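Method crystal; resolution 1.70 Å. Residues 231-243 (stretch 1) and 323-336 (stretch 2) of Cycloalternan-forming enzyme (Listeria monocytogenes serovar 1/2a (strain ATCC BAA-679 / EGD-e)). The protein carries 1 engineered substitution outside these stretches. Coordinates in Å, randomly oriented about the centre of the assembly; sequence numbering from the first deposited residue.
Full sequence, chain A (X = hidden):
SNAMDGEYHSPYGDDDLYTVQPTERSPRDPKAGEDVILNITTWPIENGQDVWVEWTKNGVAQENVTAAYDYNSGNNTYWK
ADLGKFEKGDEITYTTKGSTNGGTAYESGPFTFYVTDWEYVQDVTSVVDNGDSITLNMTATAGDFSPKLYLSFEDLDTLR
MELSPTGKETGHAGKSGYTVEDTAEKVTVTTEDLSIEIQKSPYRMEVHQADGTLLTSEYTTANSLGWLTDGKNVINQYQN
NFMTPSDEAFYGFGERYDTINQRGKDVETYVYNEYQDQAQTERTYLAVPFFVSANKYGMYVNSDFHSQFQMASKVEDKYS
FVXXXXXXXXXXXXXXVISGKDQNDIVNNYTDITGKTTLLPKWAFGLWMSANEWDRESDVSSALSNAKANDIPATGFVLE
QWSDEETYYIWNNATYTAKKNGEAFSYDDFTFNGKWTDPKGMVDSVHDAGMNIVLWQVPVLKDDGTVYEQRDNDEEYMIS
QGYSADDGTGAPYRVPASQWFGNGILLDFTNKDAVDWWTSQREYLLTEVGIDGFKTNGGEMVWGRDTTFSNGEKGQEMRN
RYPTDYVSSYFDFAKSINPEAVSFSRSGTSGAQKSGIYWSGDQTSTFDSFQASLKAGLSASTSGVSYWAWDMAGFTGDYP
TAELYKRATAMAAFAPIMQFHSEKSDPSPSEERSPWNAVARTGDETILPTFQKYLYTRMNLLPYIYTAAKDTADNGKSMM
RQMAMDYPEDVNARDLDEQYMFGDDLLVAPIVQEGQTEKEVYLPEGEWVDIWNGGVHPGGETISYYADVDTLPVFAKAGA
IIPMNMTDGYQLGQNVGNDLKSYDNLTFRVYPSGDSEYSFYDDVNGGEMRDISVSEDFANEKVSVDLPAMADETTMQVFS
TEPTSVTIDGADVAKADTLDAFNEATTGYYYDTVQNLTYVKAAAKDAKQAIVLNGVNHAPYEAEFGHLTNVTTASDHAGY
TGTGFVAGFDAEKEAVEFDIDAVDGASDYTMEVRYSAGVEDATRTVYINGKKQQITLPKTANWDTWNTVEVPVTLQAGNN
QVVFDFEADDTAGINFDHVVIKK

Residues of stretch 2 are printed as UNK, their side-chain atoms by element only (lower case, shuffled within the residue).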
# COMPACT_ATOMS: atom_id res chain seq x y z
N GLY A 231 13.26 -25.23 29.72
CA GLY A 231 14.09 -26.41 29.48
C GLY A 231 13.36 -27.75 29.53
O GLY A 231 14.00 -28.82 29.46
N LYS A 232 12.03 -27.72 29.66
CA LYS A 232 11.23 -28.91 29.96
C LYS A 232 9.86 -28.98 29.29
O LYS A 232 9.48 -30.02 28.73
CB LYS A 232 11.03 -29.05 31.47
CG LYS A 232 12.26 -29.48 32.26
CD LYS A 232 11.96 -29.77 33.72
CE LYS A 232 11.82 -28.49 34.54
NZ LYS A 232 11.93 -28.78 35.99
N ASN A 233 9.10 -27.90 29.38
CA ASN A 233 7.67 -27.88 29.06
C ASN A 233 7.31 -26.89 27.95
O ASN A 233 6.41 -27.15 27.16
CB ASN A 233 6.86 -27.52 30.30
CG ASN A 233 6.97 -28.57 31.40
OD1 ASN A 233 6.32 -29.61 31.35
ND2 ASN A 233 7.78 -28.27 32.42
N VAL A 234 7.99 -25.75 27.93
CA VAL A 234 7.61 -24.63 27.06
C VAL A 234 8.77 -23.98 26.33
O VAL A 234 9.89 -23.93 26.86
CB VAL A 234 6.83 -23.51 27.82
CG1 VAL A 234 5.49 -24.01 28.32
CG2 VAL A 234 7.65 -22.93 28.98
N ILE A 235 8.49 -23.53 25.09
CA ILE A 235 9.30 -22.52 24.37
C ILE A 235 8.34 -21.36 24.11
O ILE A 235 7.35 -21.53 23.37
CB ILE A 235 9.94 -23.07 23.07
CG1 ILE A 235 10.98 -24.15 23.43
CG2 ILE A 235 10.53 -21.91 22.25
CD1 ILE A 235 11.39 -25.06 22.28
N ASN A 236 8.58 -20.21 24.75
CA ASN A 236 7.61 -19.10 24.73
C ASN A 236 7.94 -17.98 23.76
O ASN A 236 7.06 -17.17 23.42
CB ASN A 236 7.41 -18.50 26.14
CG ASN A 236 6.57 -19.40 27.03
OD1 ASN A 236 5.86 -20.27 26.55
ND2 ASN A 236 6.62 -19.17 28.34
N GLN A 237 9.21 -17.91 23.36
CA GLN A 237 9.64 -16.85 22.43
C GLN A 237 10.89 -17.28 21.67
O GLN A 237 11.63 -18.14 22.14
CB GLN A 237 9.96 -15.55 23.17
CG GLN A 237 8.77 -14.72 23.65
CD GLN A 237 9.16 -13.32 24.10
OE1 GLN A 237 10.26 -13.11 24.66
NE2 GLN A 237 8.26 -12.36 23.86
N TYR A 238 11.10 -16.66 20.50
CA TYR A 238 12.33 -16.81 19.74
C TYR A 238 12.91 -15.44 19.47
O TYR A 238 12.18 -14.46 19.43
CB TYR A 238 12.03 -17.39 18.36
CG TYR A 238 11.76 -18.86 18.32
CD1 TYR A 238 12.81 -19.78 18.43
CD2 TYR A 238 10.46 -19.35 18.12
CE1 TYR A 238 12.58 -21.15 18.36
CE2 TYR A 238 10.22 -20.73 18.06
CZ TYR A 238 11.28 -21.62 18.18
OH TYR A 238 11.07 -22.99 18.10
N GLN A 239 14.22 -15.37 19.26
CA GLN A 239 14.81 -14.12 18.74
C GLN A 239 15.99 -14.39 17.83
O GLN A 239 16.64 -15.44 17.94
CB GLN A 239 15.24 -13.19 19.90
CG GLN A 239 16.44 -13.70 20.70
CD GLN A 239 16.86 -12.69 21.75
OE1 GLN A 239 17.53 -11.71 21.44
NE2 GLN A 239 16.44 -12.91 22.98
N ASN A 240 16.24 -13.44 16.93
CA ASN A 240 17.55 -13.33 16.30
C ASN A 240 17.94 -11.85 16.21
O ASN A 240 17.08 -10.96 16.33
CB ASN A 240 17.59 -14.02 14.93
CG ASN A 240 19.01 -14.49 14.55
OD1 ASN A 240 19.98 -14.19 15.26
ND2 ASN A 240 19.12 -15.22 13.46
N ASN A 241 19.23 -11.61 16.07
CA ASN A 241 19.81 -10.28 16.14
C ASN A 241 20.80 -10.11 15.02
O ASN A 241 21.58 -11.02 14.75
CB ASN A 241 20.53 -10.09 17.48
CG ASN A 241 19.58 -10.19 18.66
OD1 ASN A 241 19.03 -9.19 19.12
ND2 ASN A 241 19.35 -11.41 19.14
N PHE A 242 20.75 -8.94 14.39
CA PHE A 242 21.46 -8.67 13.13
C PHE A 242 22.21 -7.35 13.20
O PHE A 242 21.80 -6.44 13.93
CB PHE A 242 20.43 -8.65 11.98
CG PHE A 242 19.64 -9.94 11.86
CD1 PHE A 242 20.14 -11.00 11.09
CD2 PHE A 242 18.42 -10.10 12.53
CE1 PHE A 242 19.43 -12.20 10.99
CE2 PHE A 242 17.71 -11.31 12.43
CZ PHE A 242 18.21 -12.35 11.65
N MET A 243 23.32 -7.25 12.47
CA MET A 243 24.12 -6.03 12.42
C MET A 243 23.56 -5.13 11.34
O MET A 243 23.26 -5.60 10.24
CB MET A 243 25.57 -6.36 12.08
CG MET A 243 26.48 -5.14 12.11
SD MET A 243 28.15 -5.72 12.36
CE MET A 243 27.92 -6.30 14.03
N UNK A 323 9.89 -13.11 18.52
CA UNK A 323 8.66 -13.75 18.06
C UNK A 323 8.05 -14.55 19.19
O UNK A 323 8.74 -15.36 19.81
c UNK A 323 8.96 -14.69 16.87
c UNK A 323 6.65 -14.77 15.76
c UNK A 323 8.29 -16.60 15.37
c UNK A 323 7.80 -15.57 16.37
N UNK A 324 6.76 -14.32 19.45
CA UNK A 324 6.04 -15.07 20.49
C UNK A 324 5.69 -16.48 20.03
O UNK A 324 5.67 -16.79 18.84
o UNK A 324 6.20 -12.64 21.90
c UNK A 324 4.75 -14.32 20.89
c UNK A 324 5.03 -12.96 21.55
o UNK A 324 4.06 -12.21 21.75
N UNK A 325 5.45 -17.35 21.01
CA UNK A 325 4.99 -18.71 20.76
C UNK A 325 4.00 -19.08 21.85
O UNK A 325 3.99 -18.45 22.90
o UNK A 325 5.21 -21.13 19.16
n UNK A 325 6.23 -22.08 20.93
c UNK A 325 5.83 -21.03 20.22
c UNK A 325 6.17 -19.66 20.78
N UNK A 326 3.16 -20.08 21.61
CA UNK A 326 2.16 -20.49 22.60
C UNK A 326 2.70 -21.48 23.63
O UNK A 326 1.95 -22.00 24.44
c UNK A 326 1.26 -22.32 21.08
c UNK A 326 0.93 -21.07 21.89
o UNK A 326 0.31 -22.98 20.64
o UNK A 326 2.44 -22.65 20.86
N UNK A 327 4.01 -21.74 23.59
CA UNK A 327 4.63 -22.70 24.50
C UNK A 327 4.96 -24.04 23.85
O UNK A 327 5.80 -24.78 24.36
N UNK A 328 4.28 -24.36 22.76
CA UNK A 328 4.49 -25.63 22.05
C UNK A 328 5.95 -25.76 21.57
O UNK A 328 6.41 -24.98 20.73
o UNK A 328 4.51 -27.86 20.33
o UNK A 328 2.62 -27.32 19.37
c UNK A 328 3.56 -27.07 20.14
c UNK A 328 3.52 -25.72 20.86
N UNK A 329 6.65 -26.76 22.13
CA UNK A 329 8.08 -26.95 21.89
C UNK A 329 8.36 -27.50 20.50
O UNK A 329 9.52 -27.56 20.11
c UNK A 329 8.60 -27.32 24.34
s UNK A 329 9.30 -28.41 25.57
c UNK A 329 8.69 -27.88 22.93
c UNK A 329 11.03 -28.18 25.17
N UNK A 330 7.31 -27.87 19.77
CA UNK A 330 7.46 -28.43 18.42
C UNK A 330 7.28 -27.38 17.31
O UNK A 330 7.43 -27.70 16.12
c UNK A 330 6.67 -30.66 19.28
o UNK A 330 5.16 -29.19 18.11
c UNK A 330 6.52 -29.64 18.17
N UNK A 331 6.97 -26.13 17.68
CA UNK A 331 6.82 -25.04 16.69
C UNK A 331 8.18 -24.44 16.34
O UNK A 331 8.73 -23.67 17.14
c UNK A 331 5.93 -23.90 17.25
o UNK A 331 3.99 -25.20 16.67
c UNK A 331 4.45 -24.24 17.30
n UNK A 331 3.68 -23.44 18.07
N UNK A 332 8.75 -24.80 15.18
CA UNK A 332 10.04 -24.22 14.75
C UNK A 332 9.94 -22.72 14.45
O UNK A 332 8.90 -22.24 14.01
c UNK A 332 10.55 -27.19 11.15
s UNK A 332 11.92 -26.95 12.27
c UNK A 332 10.55 -24.93 13.49
c UNK A 332 11.02 -26.35 13.72
N UNK A 333 11.04 -22.00 14.67
CA UNK A 333 11.18 -20.66 14.12
C UNK A 333 11.44 -20.81 12.63
O UNK A 333 12.26 -21.61 12.23
c UNK A 333 12.35 -19.93 14.81
c UNK A 333 12.81 -18.60 14.16
c UNK A 333 11.72 -17.53 14.28
c UNK A 333 14.10 -18.11 14.80
N UNK A 334 10.75 -20.00 11.82
CA UNK A 334 10.77 -20.16 10.36
C UNK A 334 10.84 -18.75 9.76
O UNK A 334 9.90 -17.97 9.89
o UNK A 334 8.34 -21.71 8.06
o UNK A 334 10.33 -20.89 7.68
c UNK A 334 9.49 -20.89 9.95
c UNK A 334 9.40 -21.17 8.45
N UNK A 335 11.97 -18.41 9.12
CA UNK A 335 12.08 -17.08 8.50
C UNK A 335 12.87 -17.10 7.21
O UNK A 335 13.64 -18.04 6.95
c UNK A 335 14.06 -16.16 9.91
c UNK A 335 15.74 -17.22 11.32
c UNK A 335 15.07 -15.37 9.33
c UNK A 335 12.61 -16.01 9.48
o UNK A 335 18.02 -16.62 11.16
c UNK A 335 16.41 -15.51 9.73
c UNK A 335 16.73 -16.43 10.73
c UNK A 335 14.41 -17.06 10.91
N UNK A 336 12.67 -16.09 6.38
CA UNK A 336 13.28 -16.05 5.07
C UNK A 336 14.10 -14.78 4.93
O UNK A 336 13.69 -13.71 5.39
c UNK A 336 12.24 -16.04 3.96
c UNK A 336 9.53 -19.38 3.64
c UNK A 336 9.32 -18.44 4.64
c UNK A 336 11.30 -17.22 3.88
c UNK A 336 11.46 -18.18 2.87
c UNK A 336 10.19 -17.35 4.75
o UNK A 336 8.68 -20.46 3.46
c UNK A 336 10.59 -19.26 2.75

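Position 323 has four side-chain carbons, forked at the second; its CB lies 4.4 Å from Y238 CB on the same sheet face, and the fork makes it L323. Its backbone forms a reciprocal antiparallel pair, Y238 N to L323 O and L323 N to Y238 O both measuring 2.8 Å.

Position 324 has two carbons, the second carrying two oxygens. Q237 NE2 donates to one of them, as expected of a carboxylate: D324, with NE2 to OD1 at 2.9 Å.

Position 325 also has two carbons, but the second bears one oxygen and one nitrogen, hence N325. Its ND2 donates to I235 O at 2.7 Å (169° at the hydrogen), and its backbone N to N236 O at 2.9 Å.

Position 326 carries a two-carbon carboxylate pointing away from stretch 1: D326.

Position 327 has no side-chain atoms and is G327. Phi of 104° and psi of -23° would jam a CB against the preceding carbonyl, and an ideal CB would also sit 3.3 Å from V234 CG1. I235 N donates to G327 O at 3.1 Å.

Position 328, again two carbons and two oxygens, is D328; it opens a type I turn, and its OD1 accepts from the backbone N of position 330 at 2.9 Å.

Position 329 is an unbranched chain of two carbons, sulfur and carbon: M329. Its SD lies 3.5 Å from N233 C, and its CB 4.0 Å from I235 CD1.

Position 330 has one carbon bearing an oxygen and a carbon, so T330; it does not touch stretch 1.

Position 331 ends in one oxygen and one nitrogen on its second carbon: N331. Its ND2 donates to N325 OD1 at 3.0 Å, while its backbone O accepts from Y238 OH at 2.6 Å.

Position 332 repeats the unbranched sulfur-containing chain, M332, directed away; its CA is 3.7 Å from Y238 OH.

Position 333 has four carbons forked at the second, L333. Its CB stands 3.5 Å from the Y238 ring centroid, 7° off the normal, a CH-pi contact over the face.

Position 334 is a carboxylate on two carbons, D334, out of reach.

Positions 335 and 336 each carry a six-carbon ring bearing oxygen: Y335 and Y336. N240 ND2 donates to Y335 OH at 2.9 Å; Y336 is out of reach.

The contact, burying 851 Å², combines antiparallel pairing around Q237 and Y238 with side-chain anchoring. N325 links I235 to the turn, its ND2 also donating to D328 O at 2.9 Å, while Y238 reaches from the paired strand to N331 and L333.

Stretch 2 323-336: LDNDGDMTNMLDYY
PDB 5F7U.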